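Protein CsuE (Acinetobacter baumannii, PDB 6FJY) probably serves as the adhesive tip subunit of archaic chaperone-usher Csu pili, and is held before assembly by the chaperone CsuC. Local coordinates at residues D[118-132]-D[165-179]. Numbering follows the deposited sequence.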
loop_
_atom_site.group_PDB
_atom_site.type_symbol
_atom_site.label_atom_id
_atom_site.label_comp_id
_atom_site.label_asym_id
_atom_site.label_seq_id
_atom_site.Cartn_x
_atom_site.Cartn_y
_atom_site.Cartn_z
ATOM N N PRO D 118 8.342 -3.078 -6.733
ATOM C CA PRO D 118 7.974 -2.004 -5.807
ATOM C C PRO D 118 9.188 -1.155 -5.459
ATOM O O PRO D 118 10.319 -1.639 -5.399
ATOM C CB PRO D 118 7.441 -2.751 -4.578
ATOM C CG PRO D 118 7.120 -4.116 -5.054
ATOM C CD PRO D 118 8.085 -4.409 -6.160
ATOM N N GLY D 119 8.933 0.117 -5.229
ATOM C CA GLY D 119 9.979 1.077 -4.953
ATOM C C GLY D 119 9.529 2.455 -5.386
ATOM O O GLY D 119 8.414 2.648 -5.868
ATOM N N VAL D 120 10.424 3.417 -5.201
ATOM C CA VAL D 120 10.150 4.786 -5.620
ATOM C C VAL D 120 10.699 4.990 -7.023
ATOM O O VAL D 120 11.758 4.463 -7.384
ATOM C CB VAL D 120 10.734 5.805 -4.628
ATOM C CG1 VAL D 120 12.255 5.731 -4.610
ATOM C CG2 VAL D 120 10.264 7.195 -4.986
ATOM N N TYR D 121 9.951 5.734 -7.832
ATOM C CA TYR D 121 10.262 5.926 -9.240
ATOM C C TYR D 121 10.203 7.418 -9.530
ATOM O O TYR D 121 9.117 8.004 -9.576
ATOM C CB TYR D 121 9.298 5.128 -10.120
ATOM C CG TYR D 121 9.575 3.636 -10.098
ATOM C CD1 TYR D 121 9.268 2.867 -8.984
ATOM C CD2 TYR D 121 10.146 3.000 -11.188
ATOM C CE1 TYR D 121 9.531 1.509 -8.953
ATOM C CE2 TYR D 121 10.406 1.641 -11.168
ATOM C CZ TYR D 121 10.097 0.899 -10.044
ATOM O OH TYR D 121 10.355 -0.456 -10.024
ATOM N N GLN D 122 11.373 8.029 -9.712
ATOM C CA GLN D 122 11.501 9.475 -9.823
ATOM C C GLN D 122 11.579 9.872 -11.289
ATOM O O GLN D 122 12.364 9.297 -12.048
ATOM C CB GLN D 122 12.745 9.965 -9.085
ATOM C CG GLN D 122 12.807 11.473 -8.924
ATOM C CD GLN D 122 11.740 11.991 -7.981
ATOM O OE1 GLN D 122 11.194 13.078 -8.176
ATOM N NE2 GLN D 122 11.439 11.213 -6.944
ATOM N N ALA D 123 10.763 10.846 -11.685
ATOM C CA ALA D 123 10.832 11.351 -13.048
ATOM C C ALA D 123 12.248 11.833 -13.345
ATOM O O ALA D 123 12.954 12.328 -12.466
ATOM C CB ALA D 123 9.823 12.483 -13.257
ATOM N N ASP D 124 12.675 11.640 -14.588
ATOM C CA ASP D 124 14.070 11.873 -14.930
ATOM C C ASP D 124 14.374 13.356 -15.081
ATOM O O ASP D 124 15.519 13.773 -14.890
ATOM C CB ASP D 124 14.422 11.107 -16.204
ATOM C CG ASP D 124 14.377 9.608 -15.999
ATOM O OD1 ASP D 124 14.630 9.172 -14.861
ATOM O OD2 ASP D 124 14.082 8.873 -16.961
ATOM N N SER D 125 13.363 14.152 -15.416
ATOM C CA SER D 125 13.451 15.593 -15.471
ATOM C C SER D 125 12.248 16.195 -14.763
ATOM O O SER D 125 11.139 15.653 -14.837
ATOM C CB SER D 125 13.498 16.100 -16.915
ATOM O OG SER D 125 13.694 17.502 -16.940
ATOM N N PRO D 126 12.437 17.306 -14.066
ATOM C CA PRO D 126 11.309 17.963 -13.404
ATOM C C PRO D 126 10.363 18.591 -14.416
ATOM O O PRO D 126 10.675 18.779 -15.593
ATOM C CB PRO D 126 11.978 19.016 -12.522
ATOM C CG PRO D 126 13.303 19.266 -13.178
ATOM C CD PRO D 126 13.723 17.967 -13.777
ATOM N N LEU D 127 9.165 18.898 -13.927
ATOM C CA LEU D 127 8.146 19.575 -14.719
ATOM C C LEU D 127 8.345 21.085 -14.598
ATOM O O LEU D 127 8.124 21.666 -13.528
ATOM C CB LEU D 127 6.762 19.167 -14.242
ATOM C CG LEU D 127 5.659 18.906 -15.264
ATOM C CD1 LEU D 127 4.290 19.113 -14.588
ATOM C CD2 LEU D 127 5.812 19.761 -16.492
ATOM N N LYS D 128 8.755 21.717 -15.695
ATOM C CA LYS D 128 8.938 23.159 -15.767
ATOM C C LYS D 128 7.992 23.710 -16.819
ATOM O O LYS D 128 8.070 23.332 -17.994
ATOM C CB LYS D 128 10.389 23.520 -16.105
ATOM C CG LYS D 128 11.378 23.209 -14.991
ATOM C CD LYS D 128 12.789 23.655 -15.354
ATOM C CE LYS D 128 12.877 25.162 -15.531
ATOM N NZ LYS D 128 14.231 25.595 -16.000
ATOM N N VAL D 129 7.106 24.602 -16.404
ATOM C CA VAL D 129 6.111 25.168 -17.300
ATOM C C VAL D 129 6.175 26.686 -17.219
ATOM O O VAL D 129 6.259 27.265 -16.129
ATOM C CB VAL D 129 4.687 24.663 -16.973
ATOM C CG1 VAL D 129 3.679 25.231 -17.955
ATOM C CG2 VAL D 129 4.642 23.145 -17.006
ATOM N N LYS D 130 6.140 27.328 -18.381
ATOM C CA LYS D 130 5.981 28.765 -18.479
ATOM C C LYS D 130 4.508 29.052 -18.722
ATOM O O LYS D 130 3.925 28.545 -19.688
ATOM C CB LYS D 130 6.847 29.348 -19.597
ATOM C CG LYS D 130 6.937 30.874 -19.579
ATOM C CD LYS D 130 7.993 31.378 -20.572
ATOM C CE LYS D 130 9.397 30.914 -20.210
ATOM N NZ LYS D 130 10.014 31.758 -19.139
ATOM N N TRP D 131 3.917 29.853 -17.840
ATOM C CA TRP D 131 2.509 30.207 -17.886
ATOM C C TRP D 131 2.346 31.665 -18.289
ATOM O O TRP D 131 3.100 32.535 -17.842
ATOM C CB TRP D 131 1.847 29.986 -16.526
ATOM C CG TRP D 131 2.131 28.650 -15.928
ATOM C CD1 TRP D 131 3.200 28.307 -15.164
ATOM C CD2 TRP D 131 1.323 27.478 -16.044
ATOM N NE1 TRP D 131 3.115 26.990 -14.794
ATOM C CE2 TRP D 131 1.967 26.457 -15.319
ATOM C CE3 TRP D 131 0.111 27.194 -16.681
ATOM C CZ2 TRP D 131 1.442 25.168 -15.222
ATOM C CZ3 TRP D 131 -0.408 25.914 -16.579
ATOM C CH2 TRP D 131 0.258 24.919 -15.860
ATOM N N PHE D 132 1.351 31.916 -19.134
ATOM C CA PHE D 132 0.935 33.257 -19.527
ATOM C C PHE D 132 -0.559 33.327 -19.237
ATOM O O PHE D 132 -1.354 32.663 -19.910
ATOM C CB PHE D 132 1.227 33.522 -21.009
ATOM C CG PHE D 132 2.649 33.217 -21.430
ATOM C CD1 PHE D 132 3.064 31.910 -21.652
ATOM C CD2 PHE D 132 3.557 34.245 -21.638
ATOM C CE1 PHE D 132 4.371 31.630 -22.053
ATOM C CE2 PHE D 132 4.863 33.980 -22.046
ATOM C CZ PHE D 132 5.271 32.672 -22.254
ATOM N N SER D 165 5.968 38.096 -20.713
ATOM C CA SER D 165 7.151 37.250 -20.602
ATOM C C SER D 165 6.880 35.921 -19.908
ATOM O O SER D 165 7.695 34.999 -20.028
ATOM C CB SER D 165 8.261 37.997 -19.853
ATOM O OG SER D 165 7.802 38.433 -18.581
ATOM N N GLY D 166 5.781 35.807 -19.167
ATOM C CA GLY D 166 5.408 34.547 -18.554
ATOM C C GLY D 166 5.955 34.360 -17.152
ATOM O O GLY D 166 6.722 35.166 -16.618
ATOM N N ALA D 167 5.520 33.259 -16.535
ATOM C CA ALA D 167 5.942 32.881 -15.192
ATOM C C ALA D 167 6.160 31.377 -15.140
ATOM O O ALA D 167 5.331 30.604 -15.626
ATOM C CB ALA D 167 4.911 33.296 -14.137
ATOM N N ASP D 168 7.264 30.969 -14.523
ATOM C CA ASP D 168 7.751 29.601 -14.595
ATOM C C ASP D 168 7.461 28.862 -13.297
ATOM O O ASP D 168 7.900 29.287 -12.225
ATOM C CB ASP D 168 9.247 29.587 -14.895
ATOM C CG ASP D 168 9.570 30.267 -16.194
ATOM O OD1 ASP D 168 8.710 30.222 -17.100
ATOM O OD2 ASP D 168 10.672 30.843 -16.318
ATOM N N SER D 169 6.743 27.747 -13.404
ATOM C CA SER D 169 6.553 26.808 -12.310
ATOM C C SER D 169 7.542 25.656 -12.438
ATOM O O SER D 169 8.070 25.371 -13.513
ATOM C CB SER D 169 5.116 26.267 -12.280
ATOM O OG SER D 169 4.841 25.400 -13.365
ATOM N N LEU D 170 7.794 25.002 -11.311
ATOM C CA LEU D 170 8.781 23.937 -11.208
ATOM C C LEU D 170 8.306 22.962 -10.144
ATOM O O LEU D 170 8.043 23.362 -9.005
ATOM C CB LEU D 170 10.164 24.490 -10.833
ATOM C CG LEU D 170 11.453 23.726 -11.173
ATOM C CD1 LEU D 170 12.663 24.372 -10.475
ATOM C CD2 LEU D 170 11.391 22.237 -10.865
ATOM N N GLY D 171 8.202 21.691 -10.513
ATOM C CA GLY D 171 7.869 20.669 -9.543
ATOM C C GLY D 171 8.504 19.349 -9.916
ATOM O O GLY D 171 8.837 19.097 -11.076
ATOM N N SER D 172 8.662 18.505 -8.903
ATOM C CA SER D 172 9.159 17.150 -9.065
ATOM C C SER D 172 7.998 16.167 -8.997
ATOM O O SER D 172 7.137 16.269 -8.118
ATOM C CB SER D 172 10.185 16.812 -7.987
ATOM O OG SER D 172 10.517 15.434 -8.040
ATOM N N LEU D 173 7.979 15.220 -9.923
ATOM C CA LEU D 173 6.958 14.190 -9.979
ATOM C C LEU D 173 7.573 12.858 -9.576
ATOM O O LEU D 173 8.681 12.517 -10.009
ATOM C CB LEU D 173 6.348 14.088 -11.381
ATOM C CG LEU D 173 5.267 15.071 -11.841
ATOM C CD1 LEU D 173 5.609 16.521 -11.517
ATOM C CD2 LEU D 173 5.045 14.911 -13.335
ATOM N N SER D 174 6.852 12.112 -8.743
ATOM C CA SER D 174 7.319 10.826 -8.256
ATOM C C SER D 174 6.156 9.844 -8.231
ATOM O O SER D 174 4.998 10.226 -8.042
ATOM C CB SER D 174 7.941 10.948 -6.859
ATOM O OG SER D 174 8.518 9.722 -6.458
ATOM N N ILE D 175 6.485 8.571 -8.438
ATOM C CA ILE D 175 5.522 7.479 -8.448
ATOM C C ILE D 175 6.055 6.378 -7.544
ATOM O O ILE D 175 7.177 5.897 -7.739
ATOM C CB ILE D 175 5.283 6.931 -9.868
ATOM C CG1 ILE D 175 4.701 8.008 -10.775
ATOM C CG2 ILE D 175 4.383 5.682 -9.834
ATOM C CD1 ILE D 175 4.650 7.592 -12.240
ATOM N N THR D 176 5.256 5.980 -6.559
ATOM C CA THR D 176 5.636 4.940 -5.612
ATOM C C THR D 176 4.826 3.681 -5.921
ATOM O O THR D 176 3.607 3.653 -5.730
ATOM C CB THR D 176 5.415 5.396 -4.170
ATOM O OG1 THR D 176 6.231 6.544 -3.896
ATOM C CG2 THR D 176 5.783 4.285 -3.210
ATOM N N VAL D 177 5.516 2.652 -6.389
ATOM C CA VAL D 177 4.932 1.351 -6.662
ATOM C C VAL D 177 4.970 0.544 -5.375
ATOM O O VAL D 177 6.037 0.378 -4.770
ATOM C CB VAL D 177 5.703 0.641 -7.784
ATOM C CG1 VAL D 177 5.011 -0.628 -8.194
ATOM C CG2 VAL D 177 5.881 1.587 -8.978
ATOM N N LEU D 178 3.789 0.031 -4.948
ATOM C CA LEU D 178 3.630 -0.627 -3.664
ATOM C C LEU D 178 3.639 -2.137 -3.819
ATOM O O LEU D 178 3.180 -2.666 -4.832
ATOM C CB LEU D 178 2.321 -0.205 -2.997
ATOM C CG LEU D 178 2.249 1.272 -2.608
ATOM C CD1 LEU D 178 0.883 1.610 -2.060
ATOM C CD2 LEU D 178 3.316 1.579 -1.596
ATOM N N PRO D 179 4.171 -2.845 -2.826
ATOM C CA PRO D 179 4.031 -4.302 -2.807
ATOM C C PRO D 179 2.564 -4.698 -2.781
ATOM O O PRO D 179 1.715 -3.997 -2.223
ATOM C CB PRO D 179 4.748 -4.715 -1.518
ATOM C CG PRO D 179 5.670 -3.592 -1.224
ATOM C CD PRO D 179 4.971 -2.352 -1.696
HETATM O O HOH W 1 5.501 22.901 -12.717
#
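Trp131 turns the NE1 edge of its indole to the neighbouring strand, where NE1 donates to Ser169 OG at 2.7 Å, almost straight (171°) and in the ring plane. Ser169 OG sits between its backbone N and carbonyl carbon (chi1 70°), which brings it to the indole edge; a water 2.7 Å away links the same OG to Leu127 O. Val129 CG1 rests over one face of the indole, toward its rim.

On the other face of the sheet Lys130 and Asp168 run side by side. The lysine chain bends at chi3 and chi4, curling NZ back to the syn lone pair of Asp168 OD1 at 2.9 Å. Beyond them, Gly166 CA lies over the Phe132 ring, a CH-pi contact 3.9 Å from the centroid.

Antiparallel pairing continues from Trp131–Ala167 to Leu127–Gly171, breaks where 124-126 loops out, and resumes with the register shifted by two. There the Tyr121 ring meets Val177 CG2 obliquely (3.6 Å from CD1), while its OH bonds Ser117 O. Phe59 and Leu68 pack on Tyr121 and Ile175.

The chemistry divides by face: Tyr121, Leu127, Trp131 and Leu173 line the buried interior expected of a beta sandwich, whereas the Lys130–Asp168 salt bridge sits on the opposite, partly exposed face.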